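Local coordinates for protein TSC1 N-terminal domain (Chaetomium thermophilum, PDB 7A0M) that forms the N-terminal domain of TSC1 and probably binds lysosomal phosphoinositides, a step required for TSC complex translocation and mTORC1 regulation, at residues Q237-S241 / T242-N246; G261-V264 / P265-T269; F271-Y274 / A275-F279. All blocks are in the same frame, centred on the assembly; numbering follows the deposited sequence.

The three contacts follow one another along three consecutive helices, 228-238, 242-255 and 267-278, and the turns between them. Interaction 1 is a buried turn between the first two, dominated by polar groups: a serine cap, a carboxylate and threonine hydroxyls. Interaction 2, partly buried and rich in proline, starts helix 267-278, and interaction 3, again buried, ends it with regular backbone bonds and aliphatic or aromatic packing. The centres of interactions 1 and 3 are about 12 Å apart and the two are joined directly: D239 O lies 2.8 Å from R276 NH2, a probable hydrogen bond. Interaction 2 meets interaction 1 through T269 against Q237, whereas it adjoins interaction 3 in sequence alone.

Interaction 1 of 3, residues Q237-S241 / T242-N246; sequences QKDES and TFTVN
S241 sits at the N-cap of helix 242-255 and meets the first turn with both its side chain and its carbonyl. OG, turned anti to its own backbone N (chi1 171°), reaches toward the amides of the first turn, where it accepts two weak bonds, from T244 N at 3.5 Å and, with a more bent geometry, from F243 N at 3.4 Å. The firmer link is V245 N to S241 O, 3.1 Å and almost straight at 176°, the first i to i+4 bond of the helix. T244 places OG1 beside its own backbone N (chi1 -53°), which brings it 3.4 Å from S241 CB, while its methyl CG2 points to the carboxylate of D239, 3.6 Å from OD2; these two side chains cross at about a right angle. V245 lays CG2 3.5 Å from D239 O. The polar ends have further partners: D239 OD1 forms a salt bridge with R202, OD2 bonds S235, T244 OG1 hydrogen-bonds N203 OD1, and D316 receives bonds from both S241 OG and F243 N. With the cap bonds weak, the F243 amide probably relies on D316 as well, whose negative charge would suit the positive end of the helix dipole.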
loop_
_atom_site.group_PDB
_atom_site.type_symbol
_atom_site.label_atom_id
_atom_site.label_comp_id
_atom_site.label_asym_id
_atom_site.label_seq_id
_atom_site.Cartn_x
_atom_site.Cartn_y
_atom_site.Cartn_z
ATOM N N GLN B 237 3.043 18.718 21.340
ATOM C CA GLN B 237 4.364 19.246 21.017
ATOM C C GLN B 237 5.267 19.397 22.233
ATOM O O GLN B 237 6.494 19.357 22.086
ATOM C CB GLN B 237 4.244 20.609 20.330
ATOM C CG GLN B 237 3.671 20.577 18.927
ATOM C CD GLN B 237 3.625 21.958 18.305
ATOM O OE1 GLN B 237 2.582 22.409 17.835
ATOM N NE2 GLN B 237 4.765 22.639 18.296
ATOM N N LYS B 238 4.701 19.573 23.424
ATOM C CA LYS B 238 5.493 19.973 24.583
ATOM C C LYS B 238 5.468 18.979 25.730
ATOM O O LYS B 238 6.502 18.765 26.367
ATOM C CB LYS B 238 5.016 21.338 25.100
ATOM C CG LYS B 238 5.141 22.469 24.095
ATOM C CD LYS B 238 4.511 23.742 24.633
ATOM C CE LYS B 238 4.594 24.873 23.623
ATOM N NZ LYS B 238 4.256 26.184 24.242
ATOM N N ASP B 239 4.319 18.374 26.029
ATOM C CA ASP B 239 4.240 17.459 27.160
ATOM C C ASP B 239 5.191 16.282 26.967
ATOM O O ASP B 239 5.447 15.834 25.846
ATOM C CB ASP B 239 2.809 16.959 27.353
ATOM C CG ASP B 239 1.903 18.014 27.958
ATOM O OD1 ASP B 239 2.423 18.930 28.629
ATOM O OD2 ASP B 239 0.671 17.923 27.775
ATOM N N GLU B 240 5.712 15.778 28.084
ATOM C CA GLU B 240 6.746 14.757 28.061
ATOM C C GLU B 240 6.294 13.433 28.658
ATOM O O GLU B 240 7.088 12.486 28.694
ATOM C CB GLU B 240 7.992 15.263 28.801
ATOM C CG GLU B 240 8.549 16.556 28.223
ATOM C CD GLU B 240 9.731 17.094 29.003
ATOM O OE1 GLU B 240 10.082 16.499 30.044
ATOM O OE2 GLU B 240 10.307 18.117 28.576
ATOM N N SER B 241 5.052 13.337 29.122
ATOM C CA SER B 241 4.498 12.079 29.600
ATOM C C SER B 241 3.939 11.291 28.422
ATOM O O SER B 241 3.121 11.808 27.654
ATOM C CB SER B 241 3.404 12.325 30.641
ATOM O OG SER B 241 2.730 11.122 30.965
ATOM N N THR B 242 4.395 10.044 28.275
ATOM C CA THR B 242 3.883 9.190 27.207
ATOM C C THR B 242 2.375 9.004 27.327
ATOM O O THR B 242 1.666 8.946 26.316
ATOM C CB THR B 242 4.593 7.836 27.230
ATOM O OG1 THR B 242 6.010 8.039 27.286
ATOM C CG2 THR B 242 4.253 7.034 25.981
ATOM N N PHE B 243 1.868 8.916 28.559
ATOM C CA PHE B 243 0.437 8.726 28.766
ATOM C C PHE B 243 -0.356 9.956 28.340
ATOM O O PHE B 243 -1.396 9.835 27.682
ATOM C CB PHE B 243 0.169 8.390 30.233
ATOM C CG PHE B 243 -1.258 8.029 30.526
ATOM C CD1 PHE B 243 -1.731 6.754 30.270
ATOM C CD2 PHE B 243 -2.123 8.962 31.075
ATOM C CE1 PHE B 243 -3.045 6.418 30.543
ATOM C CE2 PHE B 243 -3.435 8.632 31.352
ATOM C CZ PHE B 243 -3.898 7.359 31.085
ATOM N N THR B 244 0.116 11.149 28.711
ATOM C CA THR B 244 -0.605 12.373 28.377
ATOM C C THR B 244 -0.655 12.588 26.869
ATOM O O THR B 244 -1.718 12.868 26.303
ATOM C CB THR B 244 0.046 13.572 29.066
ATOM O OG1 THR B 244 0.167 13.310 30.470
ATOM C CG2 THR B 244 -0.792 14.824 28.861
ATOM N N VAL B 245 0.498 12.472 26.203
ATOM C CA VAL B 245 0.560 12.703 24.762
ATOM C C VAL B 245 -0.301 11.689 24.016
ATOM O O VAL B 245 -0.944 12.017 23.012
ATOM C CB VAL B 245 2.024 12.667 24.285
ATOM C CG1 VAL B 245 2.098 12.807 22.779
ATOM C CG2 VAL B 245 2.828 13.764 24.966
ATOM N N ASN B 246 -0.334 10.444 24.499
ATOM C CA ASN B 246 -1.155 9.426 23.850
ATOM C C ASN B 246 -2.639 9.750 23.970
ATOM O O ASN B 246 -3.401 9.551 23.016
ATOM C CB ASN B 246 -0.856 8.051 24.445
ATOM C CG ASN B 246 -1.516 6.927 23.672
ATOM O OD1 ASN B 246 -1.159 6.654 22.526
ATOM N ND2 ASN B 246 -2.483 6.265 24.297
#

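Interaction 2 of 3, residues G261-V264 / P265-T269; sequences GDIV and PYLPT
I263 O accepts the shortest hydrogen bond of this turn, from Y266 N at 2.9 Å. The N-H...O angle of 137° shows a bent bond, and the donor stands well above the carbonyl plane instead of on a lone pair. One residue further on, L267 N bonds V264 O at 3.2 Å; this link is straighter at the hydrogen, 165°, but again approaches from above the carbonyl plane. Both bonds span three residues, the i to i+3 spacing of a 3-10 turn.

The side chains follow this tight winding. P265 has no N-H to give, and its CD packs against V264 CB at 3.5 Å, the two side chains crossing obliquely. In Y266 the ring hangs from a CG set beside the backbone N (chi1 -63°), which turns the CD2 edge back along the chain: I263 CA and D262 O both lie near the ring plane, each 4.0 Å from CD2. Beyond the turn, the same ring meets F229 edge-to-face.

L267 leans over both carbonyls, its CG 3.6 Å from V264 O, and its CD2 makes a looser apolar contact with I263 CG1 at 4.4 Å. With an alanine here, I263 is likely to lose the branch beside it and the two carbonyl oxygens their apolar cover. I263 and V264 also touch Y334, so the turn is packed against the chain that follows helix 323-333. P268 comes next in the first turn of the helix, where a missing N-H costs little. The arrangement is that of a 3-10 turn leading into an alpha-helix, here with prolines at its start, joining helix 242-255 to helix 267-278.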
loop_
_atom_site.group_PDB
_atom_site.type_symbol
_atom_site.label_atom_id
_atom_site.label_comp_id
_atom_site.label_asym_id
_atom_site.label_seq_id
_atom_site.Cartn_x
_atom_site.Cartn_y
_atom_site.Cartn_z
ATOM N N GLY B 261 -11.389 19.301 6.015
ATOM C CA GLY B 261 -11.068 20.358 5.074
ATOM C C GLY B 261 -10.600 21.657 5.688
ATOM O O GLY B 261 -10.213 22.570 4.952
ATOM N N ASP B 262 -10.629 21.767 7.014
ATOM C CA ASP B 262 -10.260 22.992 7.707
ATOM C C ASP B 262 -8.893 22.919 8.378
ATOM O O ASP B 262 -8.477 23.897 9.007
ATOM C CB ASP B 262 -11.323 23.341 8.750
ATOM C CG ASP B 262 -12.714 23.440 8.156
ATOM O OD1 ASP B 262 -12.881 24.154 7.145
ATOM O OD2 ASP B 262 -13.639 22.802 8.700
ATOM N N ILE B 263 -8.187 21.794 8.265
ATOM C CA ILE B 263 -6.922 21.599 8.965
ATOM C C ILE B 263 -5.719 21.935 8.090
ATOM O O ILE B 263 -4.578 21.700 8.501
ATOM C CB ILE B 263 -6.807 20.167 9.514
ATOM C CG1 ILE B 263 -6.684 19.163 8.366
ATOM C CG2 ILE B 263 -8.007 19.834 10.388
ATOM C CD1 ILE B 263 -6.496 17.733 8.830
ATOM N N VAL B 264 -5.945 22.464 6.884
ATOM C CA VAL B 264 -4.830 22.825 6.003
ATOM C C VAL B 264 -3.837 23.773 6.679
ATOM O O VAL B 264 -2.628 23.519 6.598
ATOM C CB VAL B 264 -5.358 23.366 4.669
ATOM C CG1 VAL B 264 -4.222 23.951 3.841
ATOM C CG2 VAL B 264 -6.064 22.267 3.895
ATOM N N PRO B 265 -4.258 24.857 7.342
ATOM C CA PRO B 265 -3.271 25.710 8.026
ATOM C C PRO B 265 -2.518 25.001 9.138
ATOM O O PRO B 265 -1.452 25.479 9.549
ATOM C CB PRO B 265 -4.120 26.865 8.579
ATOM C CG PRO B 265 -5.343 26.876 7.736
ATOM C CD PRO B 265 -5.612 25.441 7.415
ATOM N N TYR B 266 -3.033 23.881 9.641
ATOM C CA TYR B 266 -2.402 23.154 10.734
ATOM C C TYR B 266 -1.485 22.033 10.260
ATOM O O TYR B 266 -0.805 21.423 11.093
ATOM C CB TYR B 266 -3.474 22.570 11.661
ATOM C CG TYR B 266 -4.330 23.616 12.343
ATOM C CD1 TYR B 266 -3.919 24.216 13.526
ATOM C CD2 TYR B 266 -5.547 24.006 11.798
ATOM C CE1 TYR B 266 -4.700 25.176 14.150
ATOM C CE2 TYR B 266 -6.333 24.963 12.414
ATOM C CZ TYR B 266 -5.905 25.544 13.590
ATOM O OH TYR B 266 -6.685 26.497 14.205
ATOM N N LEU B 267 -1.453 21.746 8.957
ATOM C CA LEU B 267 -0.668 20.619 8.452
ATOM C C LEU B 267 0.805 20.667 8.846
ATOM O O LEU B 267 1.334 19.628 9.275
ATOM C CB LEU B 267 -0.838 20.517 6.932
ATOM C CG LEU B 267 -2.190 19.980 6.462
ATOM C CD1 LEU B 267 -2.218 19.855 4.950
ATOM C CD2 LEU B 267 -2.489 18.639 7.117
ATOM N N PRO B 268 1.526 21.792 8.721
ATOM C CA PRO B 268 2.918 21.799 9.210
ATOM C C PRO B 268 3.030 21.426 10.677
ATOM O O PRO B 268 3.973 20.725 11.068
ATOM C CB PRO B 268 3.374 23.240 8.947
ATOM C CG PRO B 268 2.519 23.700 7.826
ATOM C CD PRO B 268 1.182 23.067 8.065
ATOM N N THR B 269 2.086 21.878 11.503
ATOM C CA THR B 269 2.073 21.488 12.908
ATOM C C THR B 269 1.766 20.002 13.061
ATOM O O THR B 269 2.428 19.295 13.829
ATOM C CB THR B 269 1.050 22.329 13.670
ATOM O OG1 THR B 269 1.355 23.720 13.508
ATOM C CG2 THR B 269 1.056 21.973 15.142
#

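Interaction 3 of 3, residues F271-Y274 / A275-F279; sequences FNIY and ARLLF
A275 N bonds F271 O, the first of four backbone hydrogen bonds, each from residue i+4 to residue i, that carry the polar side of this contact. With R276 N to N272 O, L277 N to I273 O and L278 N to Y274 O, they run from 2.9 to 3.1 Å. The I273 bond is the straightest; that of Y274 bends to 143°, close to where the helix ends.

Apolar contacts repeat the same spacing. I273 and L277 lie side by side and point the same way, with CG2 of I273 4.0 Å from CD1 of L277, while L277 CG rests 3.2 Å from I273 O. Y274 and L278 make a second such pair. In both Y274 and L278, CG is turned anti to the backbone N (chi1 164° and -167°), and the L278 methyl CD2 reaches the far part of the Y274 ring, 4.0 Å from CE2 and 3.8 Å from OH, approaching obliquely.

Polar side-chain ends lead to other helices. Y274 OH bonds S369, on helix 357-373, while its ring meets F338 edge-to-face; N272 OD1 bonds Y341. R276 runs extended toward the end of helix 228-238, where NH1 bonds L236 O.

The paired residues face different neighbours: I273 packs on helix 228-238, L277 on L323 of helix 323-333, and Y274 on helices 323-333 and 357-373. Such burial on several sides, through residues spaced by one turn, is characteristic of a core helix in an all-helical fold.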
loop_
_atom_site.group_PDB
_atom_site.type_symbol
_atom_site.label_atom_id
_atom_site.label_comp_id
_atom_site.label_asym_id
_atom_site.label_seq_id
_atom_site.Cartn_x
_atom_site.Cartn_y
_atom_site.Cartn_z
ATOM N N PHE B 271 2.235 17.591 10.899
ATOM C CA PHE B 271 3.356 16.787 10.420
ATOM C C PHE B 271 4.508 16.786 11.418
ATOM O O PHE B 271 5.149 15.751 11.633
ATOM C CB PHE B 271 3.826 17.301 9.059
ATOM C CG PHE B 271 2.809 17.149 7.964
ATOM C CD1 PHE B 271 1.816 16.186 8.049
ATOM C CD2 PHE B 271 2.849 17.965 6.847
ATOM C CE1 PHE B 271 0.879 16.043 7.040
ATOM C CE2 PHE B 271 1.916 17.828 5.836
ATOM C CZ PHE B 271 0.930 16.866 5.932
ATOM N N ASN B 272 4.791 17.939 12.031
ATOM C CA ASN B 272 5.854 18.005 13.030
ATOM C C ASN B 272 5.521 17.176 14.263
ATOM O O ASN B 272 6.424 16.601 14.882
ATOM C CB ASN B 272 6.120 19.458 13.421
ATOM C CG ASN B 272 6.833 20.236 12.331
ATOM O OD1 ASN B 272 7.487 19.655 11.463
ATOM N ND2 ASN B 272 6.714 21.558 12.372
ATOM N N ILE B 273 4.242 17.111 14.639
ATOM C CA ILE B 273 3.841 16.269 15.763
ATOM C C ILE B 273 4.133 14.806 15.462
ATOM O O ILE B 273 4.631 14.069 16.323
ATOM C CB ILE B 273 2.354 16.495 16.098
ATOM C CG1 ILE B 273 2.151 17.883 16.711
ATOM C CG2 ILE B 273 1.842 15.414 17.042
ATOM C CD1 ILE B 273 0.700 18.240 16.943
ATOM N N TYR B 274 3.836 14.363 14.238
ATOM C CA TYR B 274 4.145 12.989 13.853
ATOM C C TYR B 274 5.639 12.706 13.959
ATOM O O TYR B 274 6.044 11.648 14.455
ATOM C CB TYR B 274 3.649 12.712 12.434
ATOM C CG TYR B 274 4.257 11.474 11.814
ATOM C CD1 TYR B 274 3.762 10.212 12.110
ATOM C CD2 TYR B 274 5.325 11.568 10.930
ATOM C CE1 TYR B 274 4.317 9.079 11.548
ATOM C CE2 TYR B 274 5.886 10.440 10.364
ATOM C CZ TYR B 274 5.377 9.199 10.676
ATOM O OH TYR B 274 5.932 8.072 10.112
ATOM N N ALA B 275 6.472 13.638 13.491
ATOM C CA ALA B 275 7.917 13.432 13.539
ATOM C C ALA B 275 8.422 13.369 14.975
ATOM O O ALA B 275 9.324 12.583 15.286
ATOM C CB ALA B 275 8.630 14.536 12.762
ATOM N N ARG B 276 7.859 14.193 15.863
ATOM C CA ARG B 276 8.271 14.160 17.263
ATOM C C ARG B 276 7.920 12.825 17.905
ATOM O O ARG B 276 8.748 12.213 18.590
ATOM C CB ARG B 276 7.620 15.304 18.041
ATOM C CG ARG B 276 8.094 15.372 19.485
ATOM C CD ARG B 276 7.076 16.027 20.401
ATOM N NE ARG B 276 7.608 16.191 21.752
ATOM C CZ ARG B 276 6.860 16.335 22.841
ATOM N NH1 ARG B 276 5.537 16.324 22.749
ATOM N NH2 ARG B 276 7.437 16.477 24.026
ATOM N N LEU B 277 6.686 12.361 17.699
ATOM C CA LEU B 277 6.264 11.098 18.292
ATOM C C LEU B 277 6.976 9.913 17.655
ATOM O O LEU B 277 7.142 8.871 18.299
ATOM C CB LEU B 277 4.748 10.942 18.166
ATOM C CG LEU B 277 3.919 12.116 18.696
ATOM C CD1 LEU B 277 2.434 11.777 18.720
ATOM C CD2 LEU B 277 4.404 12.547 20.072
ATOM N N LEU B 278 7.397 10.050 16.395
ATOM C CA LEU B 278 8.149 8.984 15.740
ATOM C C LEU B 278 9.481 8.725 16.436
ATOM O O LEU B 278 9.981 7.595 16.415
ATOM C CB LEU B 278 8.366 9.331 14.266
ATOM C CG LEU B 278 8.855 8.211 13.348
ATOM C CD1 LEU B 278 7.831 7.084 13.291
ATOM C CD2 LEU B 278 9.135 8.752 11.954
ATOM N N PHE B 279 10.066 9.749 17.058
ATOM C CA PHE B 279 11.326 9.632 17.787
ATOM C C PHE B 279 11.111 9.764 19.291
ATOM O O PHE B 279 11.916 10.376 19.996
ATOM C CB PHE B 279 12.340 10.672 17.317
ATOM C CG PHE B 279 12.972 10.357 15.995
ATOM C CD1 PHE B 279 12.218 10.312 14.835
ATOM C CD2 PHE B 279 14.329 10.093 15.918
ATOM C CE1 PHE B 279 12.810 10.017 13.625
ATOM C CE2 PHE B 279 14.923 9.798 14.711
ATOM C CZ PHE B 279 14.161 9.760 13.563
#